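Local coordinates for two-domain protein containing predicted PHP-like metal-dependent phosphoesterase (Bacteroides vulgatus ATCC 8482, PDB 3E38) that binds three zinc ions and is probably a PHP-like metal-dependent phosphoesterase, possibly acting as a 5'-3' exonuclease on DNA or RNA, at residues Gly101-Ile106 against Met133-Pro138; Thr54-Tyr59 against Glu93-Met98; Gly165-Asn170 against Ile190-Ile195. One frame throughout, in Å; residues are numbered along the deposited sequence.

Contact 1 (Gly101-Ile106 against Met133-Pro138); sequences GHFNAI and MFWNHP. With ZN (zinc ion), chain H.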
ATOM      1  N   GLY B 101     -11.363  -1.832  38.456  1.00 25.51           N
ATOM      2  CA  GLY B 101     -11.085  -1.302  37.142  1.00 28.81           C
ATOM      3  C   GLY B 101     -12.230  -1.518  36.199  1.00 25.47           C
ATOM      4  O   GLY B 101     -13.375  -1.294  36.554  1.00 30.23           O
ATOM      5  N   HIS B 102     -11.913  -1.925  34.979  1.00 29.24           N
ATOM      6  CA  HIS B 102     -12.934  -2.155  33.930  1.00 23.45           C
ATOM      7  C   HIS B 102     -13.043  -3.607  33.560  1.00 25.28           C
ATOM      8  O   HIS B 102     -12.035  -4.266  33.305  1.00 33.50           O
ATOM      9  CB  HIS B 102     -12.562  -1.437  32.631  1.00 30.18           C
ATOM     10  CG  HIS B 102     -12.393   0.040  32.751  1.00 29.02           C
ATOM     11  ND1 HIS B 102     -12.444   0.873  31.659  1.00 33.17           N
ATOM     12  CD2 HIS B 102     -12.179   0.837  33.822  1.00 35.48           C
ATOM     13  CE1 HIS B 102     -12.259   2.124  32.052  1.00 28.18           C
ATOM     14  NE2 HIS B 102     -12.113   2.131  33.360  1.00 33.60           N
ATOM     15  N   PHE B 103     -14.275  -4.098  33.520  1.00 27.25           N
ATOM     16  CA  PHE B 103     -14.606  -5.467  33.075  1.00 26.82           C
ATOM     17  C   PHE B 103     -15.693  -5.447  32.011  1.00 26.12           C
ATOM     18  O   PHE B 103     -16.563  -4.626  32.029  1.00 27.48           O
ATOM     19  CB  PHE B 103     -15.175  -6.327  34.189  1.00 25.64           C
ATOM     20  CG  PHE B 103     -14.156  -6.819  35.224  1.00 32.58           C
ATOM     21  CD1 PHE B 103     -13.414  -5.941  35.967  1.00 29.36           C
ATOM     22  CD2 PHE B 103     -14.001  -8.189  35.459  1.00 30.10           C
ATOM     23  CE1 PHE B 103     -12.485  -6.399  36.891  1.00 39.55           C
ATOM     24  CE2 PHE B 103     -13.079  -8.654  36.360  1.00 40.30           C
ATOM     25  CZ  PHE B 103     -12.318  -7.756  37.085  1.00 41.36           C
ATOM     26  N   ASN B 104     -15.640  -6.426  31.126  1.00 26.43           N
ATOM     27  CA  ASN B 104     -16.716  -6.679  30.178  1.00 28.51           C
ATOM     28  C   ASN B 104     -17.520  -7.886  30.598  1.00 27.91           C
ATOM     29  O   ASN B 104     -16.988  -8.888  31.032  1.00 31.03           O
ATOM     30  CB  ASN B 104     -16.226  -6.861  28.765  1.00 26.40           C
ATOM     31  CG  ASN B 104     -16.058  -5.554  28.042  1.00 26.30           C
ATOM     32  OD1 ASN B 104     -15.999  -4.496  28.654  1.00 33.61           O
ATOM     33  ND2 ASN B 104     -16.005  -5.620  26.721  1.00 26.69           N
ATOM     34  N   ALA B 105     -18.829  -7.700  30.508  1.00 29.65           N
ATOM     35  CA  ALA B 105     -19.850  -8.708  30.752  1.00 26.45           C
ATOM     36  C   ALA B 105     -20.445  -8.990  29.385  1.00 28.50           C
ATOM     37  O   ALA B 105     -21.038  -8.105  28.781  1.00 27.93           O
ATOM     38  CB  ALA B 105     -20.912  -8.193  31.720  1.00 20.67           C
ATOM     39  N   ILE B 106     -20.210 -10.192  28.867  1.00 29.57           N
ATOM     40  CA  ILE B 106     -20.793 -10.570  27.581  1.00 30.42           C
ATOM     41  C   ILE B 106     -21.728 -11.769  27.772  1.00 29.58           C
ATOM     42  O   ILE B 106     -21.778 -12.452  28.815  1.00 27.17           O
ATOM     43  CB  ILE B 106     -19.730 -10.760  26.442  1.00 32.08           C
ATOM     44  CG1 ILE B 106     -18.853 -11.991  26.680  1.00 34.29           C
ATOM     45  CG2 ILE B 106     -18.851  -9.465  26.313  1.00 31.83           C
ATOM     46  CD1 ILE B 106     -17.935 -12.323  25.548  1.00 24.69           C
HETATM   47  N   MSE B 133     -17.638 -13.113  31.858  1.00 29.22           N
HETATM   48  CA  MSE B 133     -16.988 -11.888  32.348  1.00 30.96           C
HETATM   49  C   MSE B 133     -15.492 -11.898  32.294  1.00 29.85           C
HETATM   50  O   MSE B 133     -14.844 -12.832  32.760  1.00 30.06           O
HETATM   51  CB  MSE B 133     -17.422 -11.634  33.805  1.00 32.01           C
HETATM   52  CG  MSE B 133     -18.878 -11.091  33.881  1.00 37.80           C
HETATM   53 SE   MSE B 133     -19.689 -11.243  35.620  0.75 42.72          SE
HETATM   54  CE  MSE B 133     -20.077 -13.149  35.641  1.00 47.83           C
ATOM     55  N   PHE B 134     -14.937 -10.820  31.757  1.00 28.04           N
ATOM     56  CA  PHE B 134     -13.487 -10.706  31.748  1.00 27.27           C
ATOM     57  C   PHE B 134     -12.937  -9.332  32.110  1.00 28.93           C
ATOM     58  O   PHE B 134     -13.546  -8.316  31.891  1.00 29.18           O
ATOM     59  CB  PHE B 134     -12.905 -11.223  30.430  1.00 29.76           C
ATOM     60  CG  PHE B 134     -13.389 -10.491  29.200  1.00 24.66           C
ATOM     61  CD1 PHE B 134     -12.716  -9.367  28.735  1.00 26.78           C
ATOM     62  CD2 PHE B 134     -14.493 -10.955  28.493  1.00 32.09           C
ATOM     63  CE1 PHE B 134     -13.144  -8.709  27.564  1.00 28.51           C
ATOM     64  CE2 PHE B 134     -14.925 -10.316  27.325  1.00 27.22           C
ATOM     65  CZ  PHE B 134     -14.245  -9.181  26.864  1.00 25.92           C
ATOM     66  N   TRP B 135     -11.781  -9.360  32.757  1.00 30.35           N
ATOM     67  CA  TRP B 135     -11.046  -8.149  33.115  1.00 30.72           C
ATOM     68  C   TRP B 135     -10.412  -7.489  31.863  1.00 32.54           C
ATOM     69  O   TRP B 135      -9.645  -8.109  31.103  1.00 28.48           O
ATOM     70  CB  TRP B 135     -10.017  -8.502  34.186  1.00 30.92           C
ATOM     71  CG  TRP B 135      -9.251  -7.378  34.730  1.00 34.26           C
ATOM     72  CD1 TRP B 135      -9.549  -6.053  34.647  1.00 34.41           C
ATOM     73  CD2 TRP B 135      -8.100  -7.481  35.578  1.00 22.39           C
ATOM     74  NE1 TRP B 135      -8.622  -5.312  35.342  1.00 28.64           N
ATOM     75  CE2 TRP B 135      -7.724  -6.170  35.931  1.00 30.13           C
ATOM     76  CE3 TRP B 135      -7.352  -8.552  36.059  1.00 31.92           C
ATOM     77  CZ2 TRP B 135      -6.614  -5.900  36.732  1.00 30.59           C
ATOM     78  CZ3 TRP B 135      -6.273  -8.296  36.873  1.00 21.77           C
ATOM     79  CH2 TRP B 135      -5.904  -6.972  37.196  1.00 25.20           C
ATOM     80  N   ASN B 136     -10.772  -6.219  31.660  1.00 30.60           N
ATOM     81  CA  ASN B 136     -10.229  -5.420  30.561  1.00 29.61           C
ATOM     82  C   ASN B 136      -8.931  -4.678  30.903  1.00 31.52           C
ATOM     83  O   ASN B 136      -8.754  -4.143  31.984  1.00 34.67           O
ATOM     84  CB  ASN B 136     -11.240  -4.374  30.051  1.00 27.70           C
ATOM     85  CG  ASN B 136     -12.554  -4.966  29.643  1.00 29.53           C
ATOM     86  OD1 ASN B 136     -12.636  -6.122  29.245  1.00 28.89           O
ATOM     87  ND2 ASN B 136     -13.605  -4.173  29.755  1.00 28.26           N
ATOM     88  N   HIS B 137      -8.047  -4.632  29.907  1.00 32.86           N
ATOM     89  CA  HIS B 137      -6.793  -3.894  29.985  1.00 29.52           C
ATOM     90  C   HIS B 137      -6.246  -3.758  31.397  1.00 28.02           C
ATOM     91  O   HIS B 137      -6.160  -2.674  31.924  1.00 28.12           O
ATOM     92  CB  HIS B 137      -6.942  -2.502  29.339  1.00 30.43           C
ATOM     93  CG  HIS B 137      -8.208  -1.774  29.678  1.00 30.55           C
ATOM     94  ND1 HIS B 137      -8.440  -1.202  30.910  1.00 30.45           N
ATOM     95  CD2 HIS B 137      -9.282  -1.463  28.909  1.00 28.67           C
ATOM     96  CE1 HIS B 137      -9.616  -0.605  30.894  1.00 29.28           C
ATOM     97  NE2 HIS B 137     -10.154  -0.766  29.701  1.00 26.66           N
ATOM     98  N   PRO B 138      -5.882  -4.874  32.010  1.00 25.15           N
ATOM     99  CA  PRO B 138      -5.336  -4.771  33.353  1.00 27.51           C
ATOM    100  C   PRO B 138      -4.165  -3.794  33.404  1.00 30.22           C
ATOM    101  O   PRO B 138      -4.008  -3.018  34.340  1.00 31.67           O
ATOM    102  CB  PRO B 138      -4.889  -6.221  33.664  1.00 27.63           C
ATOM    103  CG  PRO B 138      -5.041  -7.013  32.347  1.00 24.32           C
ATOM    104  CD  PRO B 138      -6.039  -6.264  31.546  1.00 24.63           C
TER
HETATM  105 ZN    ZN H   4     -12.131   0.193  29.494  1.00 40.67          ZN
HETATM  106  O   HOH W   1      -9.161  -2.788  34.210  1.00 32.27           O
HETATM  107  O   HOH W   2     -12.232  -0.528  27.836  1.00 32.72           O
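Phe-103 and the five-membered ring of Trp-135 form an offset stack, their planes only 10° apart, with CA of Trp-135 over the face of the phenyl ring. CG of Trp-135, anti to the backbone N (chi1 -176°), comes close to Phe-103 CZ. The indole carries CB of Pro-138 on one face, and at its edge, in plane, the carbonyl O of His-102 lies 3.3 Å from Trp-135 CD1. On the other side of the sheet CB of Asn-104 stands over a face of the Phe-134 ring, 3.6 Å from its CZ, and Ile-106 CD1 meets the edge. His-137 turns its edge toward the face of His-102 in an offset edge-to-face pair. The two strands are antiparallel, and Asn-104 and Phe-134 make a hydrogen-bonded pair. Asn-136 ND2 donates to Asn-104 OD1 at 2.7 Å from above the carbonyl plane of Asn-104, the two amides standing nearly perpendicular (86°). His-102 ND1 and His-137 NE2 bind the same zinc ion, at 2.3 Å and 2.2 Å, together with Glu-93. The metal therefore ties strand 102-106 to the loop carrying His-137. Asn-136 ND2 also donates to Glu-93 OE2, so this amide is a second-shell group, pinned by two acceptors and probably steadying the carboxylate ligand.

Contact 2 (Thr54-Tyr59 against Glu93-Met98); sequences TEHIEY and EITRAM. With ZN (zinc ion), chain I; ZN (zinc ion), chain J; ZN (zinc ion), chain H.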
ATOM      1  N   THR B  54     -19.753  -3.488  23.189  1.00 30.41           N
ATOM      2  CA  THR B  54     -19.742  -3.409  24.630  1.00 26.59           C
ATOM      3  C   THR B  54     -19.596  -1.992  25.118  1.00 26.94           C
ATOM      4  O   THR B  54     -18.540  -1.586  25.560  1.00 30.43           O
ATOM      5  CB  THR B  54     -18.597  -4.254  25.204  1.00 27.85           C
ATOM      6  OG1 THR B  54     -17.343  -3.656  24.854  1.00 27.17           O
ATOM      7  CG2 THR B  54     -18.679  -5.680  24.693  1.00 27.88           C
ATOM      8  N   GLU B  55     -20.709  -1.271  25.094  1.00 29.91           N
ATOM      9  CA  GLU B  55     -20.752   0.127  25.530  1.00 28.51           C
ATOM     10  C   GLU B  55     -20.476   0.235  27.035  1.00 31.49           C
ATOM     11  O   GLU B  55     -20.749  -0.670  27.839  1.00 28.69           O
ATOM     12  CB  GLU B  55     -22.091   0.815  25.227  1.00 29.64           C
ATOM     13  CG  GLU B  55     -22.729   0.666  23.812  1.00 30.90           C
ATOM     14  CD  GLU B  55     -21.963   1.237  22.637  1.00 36.45           C
ATOM     15  OE1 GLU B  55     -20.857   1.798  22.795  1.00 23.05           O
ATOM     16  OE2 GLU B  55     -22.510   1.120  21.508  1.00 25.46           O
ATOM     17  N   HIS B  56     -19.888   1.363  27.398  1.00 31.29           N
ATOM     18  CA  HIS B  56     -19.682   1.678  28.799  1.00 30.24           C
ATOM     19  C   HIS B  56     -21.068   1.855  29.379  1.00 30.78           C
ATOM     20  O   HIS B  56     -21.946   2.485  28.773  1.00 26.44           O
ATOM     21  CB  HIS B  56     -18.928   3.004  29.014  1.00 29.01           C
ATOM     22  CG  HIS B  56     -17.511   2.993  28.554  1.00 27.36           C
ATOM     23  ND1 HIS B  56     -16.504   2.383  29.273  1.00 28.25           N
ATOM     24  CD2 HIS B  56     -16.923   3.545  27.472  1.00 26.64           C
ATOM     25  CE1 HIS B  56     -15.360   2.539  28.637  1.00 29.76           C
ATOM     26  NE2 HIS B  56     -15.587   3.234  27.534  1.00 23.14           N
ATOM     27  N   ILE B  57     -21.234   1.314  30.572  1.00 30.42           N
ATOM     28  CA  ILE B  57     -22.451   1.461  31.318  1.00 30.87           C
ATOM     29  C   ILE B  57     -22.404   2.852  31.941  1.00 31.92           C
ATOM     30  O   ILE B  57     -23.321   3.658  31.757  1.00 32.15           O
ATOM     31  CB  ILE B  57     -22.607   0.374  32.453  1.00 30.54           C
ATOM     32  CG1 ILE B  57     -22.858  -1.016  31.828  1.00 29.34           C
ATOM     33  CG2 ILE B  57     -23.704   0.789  33.457  1.00 25.40           C
ATOM     34  CD1 ILE B  57     -24.233  -1.181  31.143  1.00 28.67           C
ATOM     35  N   GLU B  58     -21.282   3.146  32.596  1.00 28.75           N
ATOM     36  CA  GLU B  58     -21.154   4.371  33.408  1.00 29.43           C
ATOM     37  C   GLU B  58     -20.693   5.602  32.640  1.00 30.79           C
ATOM     38  O   GLU B  58     -20.893   6.717  33.078  1.00 29.58           O
ATOM     39  CB  GLU B  58     -20.197   4.152  34.596  1.00 27.70           C
ATOM     40  CG  GLU B  58     -20.589   3.031  35.541  1.00 27.61           C
ATOM     41  CD  GLU B  58     -20.185   1.673  35.040  1.00 30.12           C
ATOM     42  OE1 GLU B  58     -19.789   1.585  33.864  1.00 30.30           O
ATOM     43  OE2 GLU B  58     -20.239   0.703  35.817  1.00 40.95           O
ATOM     44  N   TYR B  59     -20.096   5.397  31.479  1.00 31.44           N
ATOM     45  CA  TYR B  59     -19.549   6.503  30.721  1.00 29.28           C
ATOM     46  C   TYR B  59     -20.152   6.651  29.339  1.00 27.93           C
ATOM     47  O   TYR B  59     -19.831   5.919  28.414  1.00 26.26           O
ATOM     48  CB  TYR B  59     -18.045   6.320  30.631  1.00 30.11           C
ATOM     49  CG  TYR B  59     -17.304   7.459  29.975  1.00 32.03           C
ATOM     50  CD1 TYR B  59     -17.393   8.740  30.500  1.00 34.04           C
ATOM     51  CD2 TYR B  59     -16.479   7.249  28.866  1.00 31.42           C
ATOM     52  CE1 TYR B  59     -16.694   9.786  29.939  1.00 33.33           C
ATOM     53  CE2 TYR B  59     -15.760   8.288  28.293  1.00 28.95           C
ATOM     54  CZ  TYR B  59     -15.886   9.560  28.841  1.00 40.63           C
ATOM     55  OH  TYR B  59     -15.226  10.646  28.317  1.00 43.74           O
ATOM     56  N   GLU B  93     -19.635  -2.853  29.090  1.00 29.09           N
ATOM     57  CA  GLU B  93     -18.435  -2.520  29.839  1.00 29.87           C
ATOM     58  C   GLU B  93     -18.702  -1.787  31.149  1.00 30.34           C
ATOM     59  O   GLU B  93     -19.098  -0.615  31.182  1.00 30.26           O
ATOM     60  CB  GLU B  93     -17.448  -1.694  28.982  1.00 32.07           C
ATOM     61  CG  GLU B  93     -16.096  -1.623  29.691  1.00 26.70           C
ATOM     62  CD  GLU B  93     -15.053  -0.875  28.937  1.00 32.39           C
ATOM     63  OE1 GLU B  93     -15.255  -0.192  27.883  1.00 30.51           O
ATOM     64  OE2 GLU B  93     -13.971  -1.018  29.406  1.00 25.42           O
ATOM     65  N   ILE B  94     -18.436  -2.521  32.220  1.00 28.04           N
ATOM     66  CA  ILE B  94     -18.589  -2.039  33.614  1.00 30.39           C
ATOM     67  C   ILE B  94     -17.277  -1.324  33.833  1.00 32.11           C
ATOM     68  O   ILE B  94     -16.212  -1.921  33.886  1.00 30.58           O
ATOM     69  CB  ILE B  94     -18.817  -3.174  34.642  1.00 27.62           C
ATOM     70  CG1 ILE B  94     -19.990  -4.052  34.223  1.00 27.88           C
ATOM     71  CG2 ILE B  94     -19.005  -2.621  36.046  1.00 29.10           C
ATOM     72  CD1 ILE B  94     -20.024  -5.450  34.935  1.00 30.44           C
ATOM     73  N   THR B  95     -17.414  -0.012  33.867  1.00 33.78           N
ATOM     74  CA  THR B  95     -16.343   0.937  33.882  1.00 29.61           C
ATOM     75  C   THR B  95     -16.268   1.565  35.242  1.00 31.98           C
ATOM     76  O   THR B  95     -17.109   2.372  35.625  1.00 37.54           O
ATOM     77  CB  THR B  95     -16.631   2.071  32.824  1.00 33.66           C
ATOM     78  OG1 THR B  95     -17.113   1.516  31.577  1.00 27.13           O
ATOM     79  CG2 THR B  95     -15.403   2.907  32.580  1.00 31.04           C
ATOM     80  N   ARG B  96     -15.265   1.158  35.988  1.00 26.01           N
ATOM     81  CA  ARG B  96     -15.019   1.709  37.309  1.00 28.42           C
ATOM     82  C   ARG B  96     -13.546   2.042  37.536  1.00 27.81           C
ATOM     83  O   ARG B  96     -12.687   1.709  36.767  1.00 32.21           O
ATOM     84  CB  ARG B  96     -15.454   0.692  38.348  1.00 26.20           C
ATOM     85  CG  ARG B  96     -16.907   0.300  38.193  1.00 29.12           C
ATOM     86  CD  ARG B  96     -17.845   1.396  38.710  1.00 28.63           C
ATOM     87  NE  ARG B  96     -19.235   0.963  38.600  1.00 35.92           N
ATOM     88  CZ  ARG B  96     -20.171   1.214  39.508  1.00 31.19           C
ATOM     89  NH1 ARG B  96     -19.861   1.857  40.622  1.00 31.97           N
ATOM     90  NH2 ARG B  96     -21.401   0.751  39.336  1.00 35.46           N
ATOM     91  N   ALA B  97     -13.303   2.734  38.623  1.00 31.82           N
ATOM     92  CA  ALA B  97     -11.951   3.072  39.086  1.00 30.21           C
ATOM     93  C   ALA B  97     -11.197   1.795  39.404  1.00 30.90           C
ATOM     94  O   ALA B  97     -11.805   0.760  39.686  1.00 27.66           O
ATOM     95  CB  ALA B  97     -12.011   3.982  40.350  1.00 27.47           C
HETATM   96  N   MSE B  98      -9.869   1.877  39.348  1.00 32.32           N
HETATM   97  CA  MSE B  98      -9.010   0.752  39.752  1.00 34.05           C
HETATM   98  C   MSE B  98      -8.829   0.844  41.258  1.00 33.77           C
HETATM   99  O   MSE B  98      -8.480   1.915  41.726  1.00 35.58           O
HETATM  100  CB  MSE B  98      -7.628   0.851  39.112  1.00 36.42           C
HETATM  101  CG  MSE B  98      -6.633  -0.203  39.588  1.00 30.98           C
HETATM  102 SE   MSE B  98      -7.091  -2.007  38.911  0.75 31.11          SE
HETATM  103  CE  MSE B  98      -7.367  -1.530  37.011  1.00 23.57           C
TER
HETATM  104 ZN    ZN I   5     -13.673  -0.206  26.322  1.00 34.62          ZN
HETATM  105 ZN    ZN J   6     -14.252   3.942  26.017  1.00 32.50          ZN
HETATM  106 ZN    ZN H   4     -12.131   0.193  29.494  1.00 40.67          ZN
HETATM  107  O   HOH W   3     -22.807   0.277  36.708  1.00 41.39           O
HETATM  108  O   HOH W   2     -12.232  -0.528  27.836  1.00 32.72           O
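Glu-93 O takes hydrogens from opposite faces of its carbonyl plane, from Ile-57 N (2.9 Å) across the contact and from Thr-95 OG1 within its own segment. The same hydroxyl accepts from ND1 of His-56 and lies in the imidazole plane; this bond is modelled at 2.5 Å from His-56 ND1 to Thr-95 OG1, a length that is doubtful. NE2 of His-56 binds a zinc ion at 2.1 Å. The Glu-93 side chain lies beside the imidazole, pointing the same way; its CG is anti to the backbone N (chi1 -168°) and the chain beyond is extended. Its carboxylate bridges two further zinc ions, OE1 and OE2 each 2.2 Å from its own metal. Further along the segments Glu-58 OE1 accepts from Thr-95 N, 2.9 Å away and above the carboxylate plane, while OE2 forms a salt bridge with Arg-96 NE at 3.0 Å. Arg-96 also bonds the carbonyl of Gln-116. The parallel pairing belongs to the beta-alpha-beta unit of strand 50-56, helix 72-83 and strand 87-95; strand 102-106 lies next to strand 87-95, and helix 119-128 packs on Ile-94 and Arg-96.

Contact 3 (Gly165-Asn170 against Ile190-Ile195); sequences GIEVAN and IGTSDI. With ZN (zinc ion), chain I.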
ATOM      1  N   GLY B 165     -12.118 -14.630  32.324  1.00 29.94           N
ATOM      2  CA  GLY B 165     -10.993 -14.327  31.465  1.00 29.19           C
ATOM      3  C   GLY B 165     -10.396 -12.995  31.763  1.00 28.93           C
ATOM      4  O   GLY B 165     -10.866 -12.250  32.638  1.00 32.77           O
ATOM      5  N   ILE B 166      -9.310 -12.745  31.061  1.00 27.56           N
ATOM      6  CA  ILE B 166      -8.591 -11.474  31.138  1.00 28.34           C
ATOM      7  C   ILE B 166      -8.080 -11.152  29.779  1.00 29.82           C
ATOM      8  O   ILE B 166      -7.673 -12.048  29.058  1.00 30.07           O
ATOM      9  CB  ILE B 166      -7.364 -11.550  32.035  1.00 26.64           C
ATOM     10  CG1 ILE B 166      -7.719 -12.195  33.354  1.00 33.21           C
ATOM     11  CG2 ILE B 166      -6.741 -10.156  32.271  1.00 23.77           C
ATOM     12  CD1 ILE B 166      -6.503 -12.305  34.280  1.00 24.05           C
ATOM     13  N   GLU B 167      -8.172  -9.879  29.420  1.00 31.00           N
ATOM     14  CA  GLU B 167      -7.580  -9.385  28.185  1.00 31.20           C
ATOM     15  C   GLU B 167      -6.071  -9.415  28.335  1.00 32.09           C
ATOM     16  O   GLU B 167      -5.497  -8.849  29.295  1.00 31.34           O
ATOM     17  CB  GLU B 167      -8.039  -7.973  27.873  1.00 31.16           C
ATOM     18  CG  GLU B 167      -9.451  -7.919  27.355  1.00 30.87           C
ATOM     19  CD  GLU B 167      -9.865  -6.501  26.916  1.00 33.18           C
ATOM     20  OE1 GLU B 167      -9.224  -5.534  27.405  1.00 34.85           O
ATOM     21  OE2 GLU B 167     -10.849  -6.363  26.133  1.00 31.90           O
ATOM     22  N   VAL B 168      -5.437 -10.160  27.434  1.00 33.25           N
ATOM     23  CA  VAL B 168      -3.946 -10.304  27.410  1.00 31.74           C
ATOM     24  C   VAL B 168      -3.392  -9.337  26.376  1.00 30.57           C
ATOM     25  O   VAL B 168      -2.184  -9.061  26.287  1.00 27.85           O
ATOM     26  CB  VAL B 168      -3.443 -11.749  27.128  1.00 33.03           C
ATOM     27  CG1 VAL B 168      -3.695 -12.652  28.377  1.00 24.34           C
ATOM     28  CG2 VAL B 168      -4.026 -12.322  25.786  1.00 28.36           C
ATOM     29  N   ALA B 169      -4.335  -8.805  25.622  1.00 31.57           N
ATOM     30  CA  ALA B 169      -4.037  -7.849  24.576  1.00 30.57           C
ATOM     31  C   ALA B 169      -5.268  -7.025  24.203  1.00 31.17           C
ATOM     32  O   ALA B 169      -6.311  -7.560  23.921  1.00 33.68           O
ATOM     33  CB  ALA B 169      -3.449  -8.562  23.379  1.00 31.51           C
ATOM     34  N   ASN B 170      -5.092  -5.704  24.254  1.00 32.58           N
ATOM     35  CA  ASN B 170      -6.128  -4.687  23.953  1.00 32.32           C
ATOM     36  C   ASN B 170      -5.600  -3.633  22.987  1.00 29.31           C
ATOM     37  O   ASN B 170      -4.713  -2.848  23.302  1.00 29.98           O
ATOM     38  CB  ASN B 170      -6.606  -4.021  25.260  1.00 32.59           C
ATOM     39  CG  ASN B 170      -7.821  -3.114  25.079  1.00 36.97           C
ATOM     40  OD1 ASN B 170      -7.754  -2.158  24.342  1.00 43.29           O
ATOM     41  ND2 ASN B 170      -8.920  -3.387  25.812  1.00 33.80           N
ATOM     42  N   ILE B 190      -7.984 -13.538  26.382  1.00 30.91           N
ATOM     43  CA  ILE B 190      -8.767 -12.719  25.465  1.00 28.74           C
ATOM     44  C   ILE B 190      -7.978 -11.634  24.752  1.00 26.82           C
ATOM     45  O   ILE B 190      -7.086 -11.018  25.293  1.00 23.13           O
ATOM     46  CB  ILE B 190      -9.942 -12.003  26.187  1.00 28.47           C
ATOM     47  CG1 ILE B 190     -10.938 -12.986  26.772  1.00 29.53           C
ATOM     48  CG2 ILE B 190     -10.736 -11.108  25.174  1.00 24.66           C
ATOM     49  CD1 ILE B 190     -11.768 -13.724  25.729  1.00 29.18           C
ATOM     50  N   GLY B 191      -8.385 -11.358  23.528  1.00 26.98           N
ATOM     51  CA  GLY B 191      -7.782 -10.257  22.808  1.00 26.44           C
ATOM     52  C   GLY B 191      -8.809  -9.481  22.013  1.00 29.67           C
ATOM     53  O   GLY B 191      -9.568 -10.046  21.226  1.00 30.35           O
ATOM     54  N   THR B 192      -8.804  -8.175  22.222  1.00 29.34           N
ATOM     55  CA  THR B 192      -9.812  -7.309  21.603  1.00 29.20           C
ATOM     56  C   THR B 192      -9.256  -6.001  21.090  1.00 27.69           C
ATOM     57  O   THR B 192      -8.121  -5.652  21.344  1.00 26.73           O
ATOM     58  CB  THR B 192     -10.925  -6.995  22.590  1.00 29.97           C
ATOM     59  OG1 THR B 192     -10.410  -6.111  23.573  1.00 30.92           O
ATOM     60  CG2 THR B 192     -11.412  -8.264  23.295  1.00 27.35           C
ATOM     61  N   SER B 193     -10.103  -5.299  20.345  1.00 30.03           N
ATOM     62  CA  SER B 193      -9.722  -4.040  19.744  1.00 29.54           C
ATOM     63  C   SER B 193      -9.976  -2.905  20.717  1.00 29.35           C
ATOM     64  O   SER B 193      -9.150  -2.045  20.893  1.00 28.84           O
ATOM     65  CB  SER B 193     -10.483  -3.763  18.440  1.00 30.64           C
ATOM     66  OG  SER B 193     -11.847  -3.472  18.640  1.00 35.51           O
ATOM     67  N   ASP B 194     -11.118  -2.933  21.381  1.00 28.81           N
ATOM     68  CA  ASP B 194     -11.492  -1.822  22.244  1.00 28.82           C
ATOM     69  C   ASP B 194     -11.612  -0.579  21.357  1.00 27.46           C
ATOM     70  O   ASP B 194     -11.354   0.556  21.755  1.00 26.54           O
ATOM     71  CB  ASP B 194     -10.467  -1.640  23.388  1.00 26.24           C
ATOM     72  CG  ASP B 194     -11.048  -0.857  24.554  1.00 32.35           C
ATOM     73  OD1 ASP B 194     -12.178  -0.327  24.371  1.00 34.79           O
ATOM     74  OD2 ASP B 194     -10.429  -0.801  25.665  1.00 34.62           O
ATOM     75  N   ILE B 195     -12.025  -0.827  20.120  1.00 29.74           N
ATOM     76  CA  ILE B 195     -12.142   0.243  19.107  1.00 28.87           C
ATOM     77  C   ILE B 195     -13.153   1.323  19.437  1.00 27.67           C
ATOM     78  O   ILE B 195     -14.262   1.023  19.809  1.00 27.61           O
ATOM     79  CB  ILE B 195     -12.399  -0.352  17.674  1.00 28.54           C
ATOM     80  CG1 ILE B 195     -12.206   0.735  16.621  1.00 36.90           C
ATOM     81  CG2 ILE B 195     -13.733  -1.119  17.592  1.00 24.82           C
ATOM     82  CD1 ILE B 195     -10.697   1.077  16.401  1.00 33.52           C
TER
HETATM   83 ZN    ZN I   5     -13.673  -0.206  26.322  1.00 34.62          ZN
HETATM   84  O   HOH W   2     -12.232  -0.528  27.836  1.00 32.72           O
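Asn-170 and Asp-194 meet at the zinc site that His-24, His-26 and Glu-93 share with Asp-194, whose OD1 binds the metal at 2.5 Å. The other carboxylate oxygen, OD2, accepts from Asn-170 ND2 at 3.0 Å on its anti side. ND2 also donates to Glu-167 OE1, over 2.7 Å and nearly straight (171°), the acceptor lying in the amide plane; chi1 of -171° carries CG of Asn-170 anti to the backbone N, and ND2 reaches both acids. An alanine here would probably leave Asp-194 OD2 without this donor and let Glu-167 OE1 and Asp-194 OD2, 5.2 Å apart, face each other with no amide between them. The strands run parallel, as the two ends of a beta-alpha-beta crossover through helix 176-185, in a sheet consistent with the distorted barrel of PHP proteins. A beta bulge shifts the register by one residue between Glu-167 and Ala-169: Val-168 N donates to Ile-190 O (2.8 Å), and beyond the bulge Thr-192 N donates to Ala-169 O (3.1 Å). Glu-167 OE2 accepts from His-24 ND1, which probably orients this zinc ligand. Thr-192 OG1 donates to the same Glu-167 OE2 at 2.6 Å, from above the carboxylate plane.

All three contacts lie in one curled sheet and converge on the trinuclear zinc centre. Contact 1 sits between the others, its centre about 9 Å from each, whereas the centres of contacts 2 and 3 are about 15 Å apart and their nearest atoms about 5 Å. Neighbouring strands join them: Phe-103 O and Ile-94 N, 2.8 Å apart, probably bond contact 1 to contact 2, as Trp-135 O and Glu-167 N (2.9 Å) do contact 1 to contact 3. Contacts 1 and 2 share one zinc ion, contacts 2 and 3 a second, and water 2 bridges these two metals; the third zinc is reached by contact 2 through His-56, with Asp-31 and His-196 as further ligands.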